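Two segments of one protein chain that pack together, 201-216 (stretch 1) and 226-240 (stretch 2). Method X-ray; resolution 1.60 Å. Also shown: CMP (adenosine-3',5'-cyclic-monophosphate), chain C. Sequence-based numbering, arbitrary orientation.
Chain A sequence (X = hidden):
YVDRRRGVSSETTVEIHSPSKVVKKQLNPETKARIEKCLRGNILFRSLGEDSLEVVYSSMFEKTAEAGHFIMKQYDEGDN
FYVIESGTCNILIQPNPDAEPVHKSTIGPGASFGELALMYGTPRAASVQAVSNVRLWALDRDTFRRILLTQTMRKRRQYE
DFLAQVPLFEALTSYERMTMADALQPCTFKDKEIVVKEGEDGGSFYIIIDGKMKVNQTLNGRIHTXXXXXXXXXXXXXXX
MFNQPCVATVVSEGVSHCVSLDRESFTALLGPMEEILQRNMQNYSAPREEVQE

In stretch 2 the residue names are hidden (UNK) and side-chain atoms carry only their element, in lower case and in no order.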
# COMPACT_ATOMS: atom_id res chain seq x y z
N ASP A 201 8.98 10.99 17.00
CA ASP A 201 8.59 11.20 15.62
C ASP A 201 7.62 10.12 15.18
O ASP A 201 7.68 8.97 15.62
CB ASP A 201 9.80 11.21 14.70
CG ASP A 201 10.59 12.50 14.80
OD1 ASP A 201 11.53 12.55 15.63
OD2 ASP A 201 10.26 13.46 14.08
N GLY A 202 6.69 10.51 14.31
CA GLY A 202 5.73 9.56 13.78
C GLY A 202 6.42 8.53 12.91
O GLY A 202 7.28 8.87 12.08
N GLY A 203 6.06 7.26 13.09
CA GLY A 203 6.62 6.22 12.27
C GLY A 203 5.56 5.54 11.44
O GLY A 203 5.70 5.42 10.22
N SER A 204 4.50 5.06 12.10
CA SER A 204 3.47 4.29 11.43
C SER A 204 2.08 4.71 11.89
O SER A 204 1.90 5.37 12.94
CB SER A 204 3.66 2.78 11.66
OG SER A 204 4.88 2.36 11.09
N PHE A 205 1.10 4.31 11.09
CA PHE A 205 -0.32 4.51 11.31
C PHE A 205 -0.94 3.15 11.59
O PHE A 205 -0.62 2.16 10.92
CB PHE A 205 -0.94 5.15 10.06
CG PHE A 205 -2.42 5.27 10.10
CD1 PHE A 205 -3.04 6.15 10.99
CD2 PHE A 205 -3.23 4.49 9.28
CE1 PHE A 205 -4.43 6.27 11.03
CE2 PHE A 205 -4.61 4.61 9.31
CZ PHE A 205 -5.22 5.50 10.18
N TYR A 206 -1.83 3.09 12.59
CA TYR A 206 -2.32 1.80 13.06
C TYR A 206 -3.84 1.76 13.03
O TYR A 206 -4.50 2.74 13.37
CB TYR A 206 -1.85 1.56 14.51
CG TYR A 206 -0.37 1.45 14.61
CD1 TYR A 206 0.42 2.61 14.72
CD2 TYR A 206 0.26 0.20 14.57
CE1 TYR A 206 1.82 2.49 14.80
CE2 TYR A 206 1.63 0.08 14.65
CZ TYR A 206 2.39 1.24 14.77
OH TYR A 206 3.76 1.13 14.85
N ILE A 207 -4.38 0.59 12.67
CA ILE A 207 -5.80 0.30 12.80
C ILE A 207 -5.94 -0.92 13.69
O ILE A 207 -5.31 -1.96 13.45
CB ILE A 207 -6.48 0.06 11.43
CG1 ILE A 207 -6.18 1.18 10.45
CG2 ILE A 207 -8.00 -0.07 11.61
CD1 ILE A 207 -5.05 0.83 9.50
N ILE A 208 -6.80 -0.83 14.71
CA ILE A 208 -6.99 -1.93 15.64
C ILE A 208 -7.95 -2.95 15.04
O ILE A 208 -9.07 -2.59 14.63
CB ILE A 208 -7.52 -1.41 16.98
CG1 ILE A 208 -6.55 -0.35 17.50
CG2 ILE A 208 -7.73 -2.58 17.93
CD1 ILE A 208 -7.14 0.52 18.62
N ILE A 209 -7.53 -4.21 15.00
CA ILE A 209 -8.42 -5.31 14.63
C ILE A 209 -9.16 -5.79 15.87
O ILE A 209 -10.39 -5.83 15.90
CB ILE A 209 -7.66 -6.46 13.97
CG1 ILE A 209 -6.97 -5.96 12.70
CG2 ILE A 209 -8.63 -7.59 13.64
CD1 ILE A 209 -5.96 -6.95 12.14
N ASP A 210 -8.43 -6.18 16.91
CA ASP A 210 -9.03 -6.56 18.17
C ASP A 210 -8.15 -6.05 19.30
O ASP A 210 -6.96 -5.77 19.11
CB ASP A 210 -9.25 -8.09 18.28
CG ASP A 210 -8.00 -8.89 18.01
OD1 ASP A 210 -7.17 -9.03 18.93
OD2 ASP A 210 -7.85 -9.42 16.88
N GLY A 211 -8.74 -5.91 20.47
CA GLY A 211 -8.00 -5.41 21.61
C GLY A 211 -8.41 -4.00 22.01
O GLY A 211 -9.50 -3.52 21.70
N LYS A 212 -7.49 -3.33 22.68
CA LYS A 212 -7.82 -2.08 23.36
C LYS A 212 -6.53 -1.30 23.55
O LYS A 212 -5.50 -1.90 23.88
CB LYS A 212 -8.51 -2.36 24.71
CG LYS A 212 -8.84 -1.10 25.53
CD LYS A 212 -9.10 -1.45 27.00
CE LYS A 212 -10.54 -1.21 27.37
NZ LYS A 212 -11.44 -2.02 26.50
N MET A 213 -6.57 0.01 23.31
CA MET A 213 -5.44 0.90 23.56
C MET A 213 -5.82 2.02 24.51
O MET A 213 -6.88 2.64 24.38
CB MET A 213 -4.92 1.56 22.28
CG MET A 213 -4.43 0.60 21.19
SD MET A 213 -2.83 -0.07 21.59
CE MET A 213 -2.74 -1.33 20.28
N LYS A 214 -4.92 2.34 25.44
CA LYS A 214 -5.04 3.59 26.18
C LYS A 214 -4.27 4.68 25.45
O LYS A 214 -3.16 4.44 24.97
CB LYS A 214 -4.49 3.43 27.59
CG LYS A 214 -5.33 2.58 28.52
CD LYS A 214 -4.71 2.66 29.92
CE LYS A 214 -5.54 1.95 30.97
NZ LYS A 214 -4.87 1.96 32.31
N VAL A 215 -4.86 5.89 25.39
CA VAL A 215 -4.20 7.08 24.86
C VAL A 215 -3.88 7.96 26.07
O VAL A 215 -4.80 8.47 26.71
CB VAL A 215 -5.10 7.85 23.89
CG1 VAL A 215 -4.34 9.01 23.24
CG2 VAL A 215 -5.62 6.88 22.75
N ASN A 216 -2.58 8.12 26.35
CA ASN A 216 -2.09 8.83 27.54
C ASN A 216 -1.32 10.08 27.13
O ASN A 216 -0.62 10.10 26.12
CB ASN A 216 -1.18 7.92 28.36
CG ASN A 216 -1.90 6.73 28.92
OD1 ASN A 216 -3.13 6.76 29.09
ND2 ASN A 216 -1.16 5.68 29.22
N UNK A 226 -6.47 10.08 28.14
CA UNK A 226 -7.39 11.01 27.49
C UNK A 226 -8.34 10.32 26.52
O UNK A 226 -9.30 10.96 26.06
c UNK A 226 -5.66 11.56 25.71
c UNK A 226 -6.64 12.14 26.74
c UNK A 226 -5.90 13.05 27.71
c UNK A 226 -5.10 12.60 24.74
N UNK A 227 -8.11 9.06 26.20
CA UNK A 227 -9.00 8.38 25.26
C UNK A 227 -8.76 6.88 25.40
O UNK A 227 -7.71 6.45 25.89
c UNK A 227 -8.76 8.86 23.83
o UNK A 227 -10.89 7.89 23.30
n UNK A 227 -9.82 8.98 21.64
c UNK A 227 -9.91 8.53 22.89
N UNK A 228 -9.75 6.09 24.99
CA UNK A 228 -9.63 4.63 24.96
C UNK A 228 -10.08 4.18 23.57
O UNK A 228 -11.14 4.58 23.09
c UNK A 228 -10.49 3.94 26.04
c UNK A 228 -9.98 4.25 27.46
c UNK A 228 -10.49 2.41 25.83
c UNK A 228 -8.69 3.55 27.78
N UNK A 229 -9.26 3.35 22.93
CA UNK A 229 -9.51 2.93 21.56
C UNK A 229 -9.79 1.44 21.52
O UNK A 229 -9.24 0.67 22.33
c UNK A 229 -8.98 5.67 20.15
c UNK A 229 -8.30 3.25 20.66
c UNK A 229 -6.64 4.88 19.66
c UNK A 229 -7.86 4.73 20.59
N UNK A 230 -10.61 1.01 20.56
CA UNK A 230 -10.91 -0.39 20.41
C UNK A 230 -11.03 -0.79 18.95
O UNK A 230 -10.60 -0.06 18.05
N UNK A 231 -11.62 -1.96 18.70
CA UNK A 231 -11.63 -2.52 17.34
C UNK A 231 -12.16 -1.52 16.32
O UNK A 231 -13.16 -0.82 16.56
c UNK A 231 -12.54 -3.75 17.47
c UNK A 231 -12.40 -4.18 18.87
c UNK A 231 -12.26 -2.86 19.68
N UNK A 232 -11.45 -1.41 15.21
CA UNK A 232 -11.72 -0.56 14.06
C UNK A 232 -11.39 0.91 14.31
O UNK A 232 -11.50 1.71 13.38
n UNK A 232 -14.42 -4.82 12.64
c UNK A 232 -14.97 -2.34 12.71
c UNK A 232 -13.53 -2.16 13.21
c UNK A 232 -15.14 -3.68 11.98
c UNK A 232 -13.18 -0.71 13.55
N UNK A 233 -10.99 1.31 15.53
CA UNK A 233 -10.38 2.62 15.73
C UNK A 233 -8.95 2.62 15.20
O UNK A 233 -8.36 1.58 14.92
o UNK A 233 -11.92 2.95 19.01
o UNK A 233 -12.68 3.56 17.03
c UNK A 233 -10.37 3.02 17.21
c UNK A 233 -11.76 3.20 17.79
N UNK A 234 -8.38 3.82 15.10
CA UNK A 234 -7.06 3.97 14.49
C UNK A 234 -6.31 5.05 15.24
O UNK A 234 -6.90 5.81 16.02
c UNK A 234 -9.45 5.16 12.34
c UNK A 234 -10.34 6.19 12.10
c UNK A 234 -8.63 7.80 12.65
c UNK A 234 -7.74 6.76 12.89
c UNK A 234 -7.18 4.33 12.99
c UNK A 234 -9.93 7.51 12.25
c UNK A 234 -8.14 5.44 12.72
N UNK A 235 -5.00 5.15 14.99
CA UNK A 235 -4.23 6.19 15.68
C UNK A 235 -2.89 6.35 14.98
O UNK A 235 -2.47 5.48 14.22
c UNK A 235 -3.39 2.07 17.67
c UNK A 235 -1.93 4.47 17.52
c UNK A 235 -4.04 3.32 17.47
c UNK A 235 -4.02 5.83 17.16
c UNK A 235 -3.31 4.53 17.39
c UNK A 235 -2.01 2.04 17.80
c UNK A 235 -1.27 3.25 17.75
N UNK A 236 -2.23 7.46 15.25
CA UNK A 236 -0.91 7.70 14.70
C UNK A 236 -0.93 8.57 13.47
O UNK A 236 0.14 8.83 12.90
N UNK A 237 -2.10 9.04 13.07
CA UNK A 237 -2.24 9.79 11.83
C UNK A 237 -1.73 11.22 11.93
O UNK A 237 -1.27 11.78 10.92
o UNK A 237 -4.68 9.38 13.96
c UNK A 237 -4.60 10.86 12.09
c UNK A 237 -5.01 10.49 13.51
o UNK A 237 -5.67 11.32 14.19
c UNK A 237 -3.71 9.80 11.39
N UNK A 238 -1.78 11.85 13.11
CA UNK A 238 -1.47 13.28 13.12
C UNK A 238 0.02 13.53 12.91
O UNK A 238 0.40 14.43 12.15
c UNK A 238 -3.51 14.03 14.39
c UNK A 238 -1.99 13.91 14.41
c UNK A 238 -3.33 14.22 17.05
s UNK A 238 -4.08 15.13 15.70
N UNK A 239 0.88 12.72 13.53
CA UNK A 239 2.31 12.89 13.30
C UNK A 239 2.64 12.74 11.82
O UNK A 239 3.51 13.43 11.29
c UNK A 239 3.11 11.88 14.13
o UNK A 239 2.63 10.55 13.95
N UNK A 240 1.95 11.82 11.14
CA UNK A 240 2.27 11.59 9.74
C UNK A 240 1.65 12.65 8.84
O UNK A 240 2.29 13.07 7.88
c UNK A 240 1.81 10.19 9.33
c UNK A 240 1.94 7.68 9.53
c UNK A 240 2.48 9.02 10.06
c UNK A 240 4.00 9.08 9.95
P CMP C . -0.42 11.00 16.85
O1P CMP C . 0.45 10.65 15.50
O2P CMP C . -0.24 12.36 17.41
O5' CMP C . 0.06 10.00 17.99
C5' CMP C . -0.80 9.76 19.11
C4' CMP C . -2.19 9.55 18.59
O4' CMP C . -3.21 9.38 19.59
C3' CMP C . -2.77 10.64 17.74
O3' CMP C . -2.06 10.84 16.52
C2' CMP C . -4.21 10.17 17.57
O2' CMP C . -4.25 9.17 16.54
C1' CMP C . -4.45 9.45 18.92
N9 CMP C . -5.47 10.08 19.76
C8 CMP C . -6.56 9.46 20.24
N7 CMP C . -7.24 10.34 20.96
C5 CMP C . -6.55 11.49 20.94
C6 CMP C . -6.82 12.70 21.54
N6 CMP C . -7.92 13.12 22.35
N1 CMP C . -6.00 13.72 21.37
C2 CMP C . -4.88 13.56 20.62
N3 CMP C . -4.61 12.36 20.02
C4 CMP C . -5.45 11.34 20.21
O HOH W 1 3.07 7.64 13.81

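Position 226 has four side-chain carbons, forked at the first, one arm two carbons long. Its backbone N donates to Val-215 O at 2.7 Å, and its carbons lie against the Val-215 side chain. This is Ile-226.

Position 227 has two carbons, the second carrying one oxygen and one nitrogen. That is a short amide. Its backbone O accepts from Val-215 N at 2.9 Å. The residue is Asn-227; its ND2 donates to CMP N7 at 3.0 Å.

Position 228 again has four carbons, forked at the first, with one longer arm. Its carbons pack on Lys-214, on the other face of the sheet from Val-215. It is Ile-228. Ile-228 CD1 lies 3.6 Å from Lys-214 CG.

Position 229 has four carbons, forked at the second, packed against Ile-208, Met-213 and Val-215. It is Leu-229. Backbone bonds run both ways: Met-213 N to Leu-229 O and Leu-229 N to Met-213 O, each 2.9 Å.

Position 230 has no side-chain atoms, so it is Gly-230.

Position 231 has three carbons closing a ring onto the backbone N, and a ring carbon meets Ile-209 O. It is Pro-231. Pro-231 CB is 3.4 Å from Ile-209 O. A CB on Gly-230 would clash with Pro-231 CD, at 2.6 Å.

Position 232 has four carbons in a row ending in nitrogen; its CA-to-CB bond points away from stretch 1. It is Lys-232. Its backbone N donates to Ile-208 O at 2.7 Å.

Position 233 has two carbons, the second carrying two oxygens. Its backbone O accepts from Ile-208 N at 2.9 Å. It is Asp-233. Its OD2 accepts from Gly-230 N at 2.8 Å, bracing the type II turn from Gly-230.

Position 234 has one carbon and a six-carbon ring, with no hydroxyl oxygen. Its first carbon lies on the Phe-205 ring. It is Phe-234. Phe-234 CB is 3.6 Å from Phe-205 CZ, while the end of the side chain leads away.

Position 235 has the same atoms, but the ring comes nearer stretch 1. Tyr-206 CB sits over one ring face, and Ile-208 CG1 lies at the ring edge. It is Phe-235. Tyr-206 CB is 3.3 Å from Phe-235 CZ.

Position 236 has no side-chain atoms: Gly-236. A CB on Gly-236 would clash with Ser-204 O at 2.8 Å, and the backbone angles alone call for glycine. Gly-236 N donates to CMP O2' at 2.9 Å.

Position 237 has three carbons, the third carrying two oxygens; its CB lies 3.6 Å from Phe-205 CE1. It is Glu-237. Its OE1 accepts from CMP O2' at 2.6 Å.

Position 238 has two carbons, sulfur and a last carbon. It does not touch stretch 1. It is Met-238.

Position 239 has one carbon and one oxygen, and its oxygen meets Gly-202 CA. It is Ser-239. Ser-239 OG is 2.7 Å from CMP O1P and 3.3 Å from Gly-202 CA.

Position 240 has four carbons, forked at the second, and they lie against Phe-205. It is Leu-240, with CD1 3.9 Å from Phe-205 CB.

Two antiparallel ladders hold the contact, with a register shift of one between them. Phe-235, Leu-229, Ile-208 and Met-213 pack together between the ladders. Water 1 links Ser-204 O (2.7 Å) to Ser-239 OG (2.9 Å).

Stretch 2 226-240: INILGPKDFFGEMSL
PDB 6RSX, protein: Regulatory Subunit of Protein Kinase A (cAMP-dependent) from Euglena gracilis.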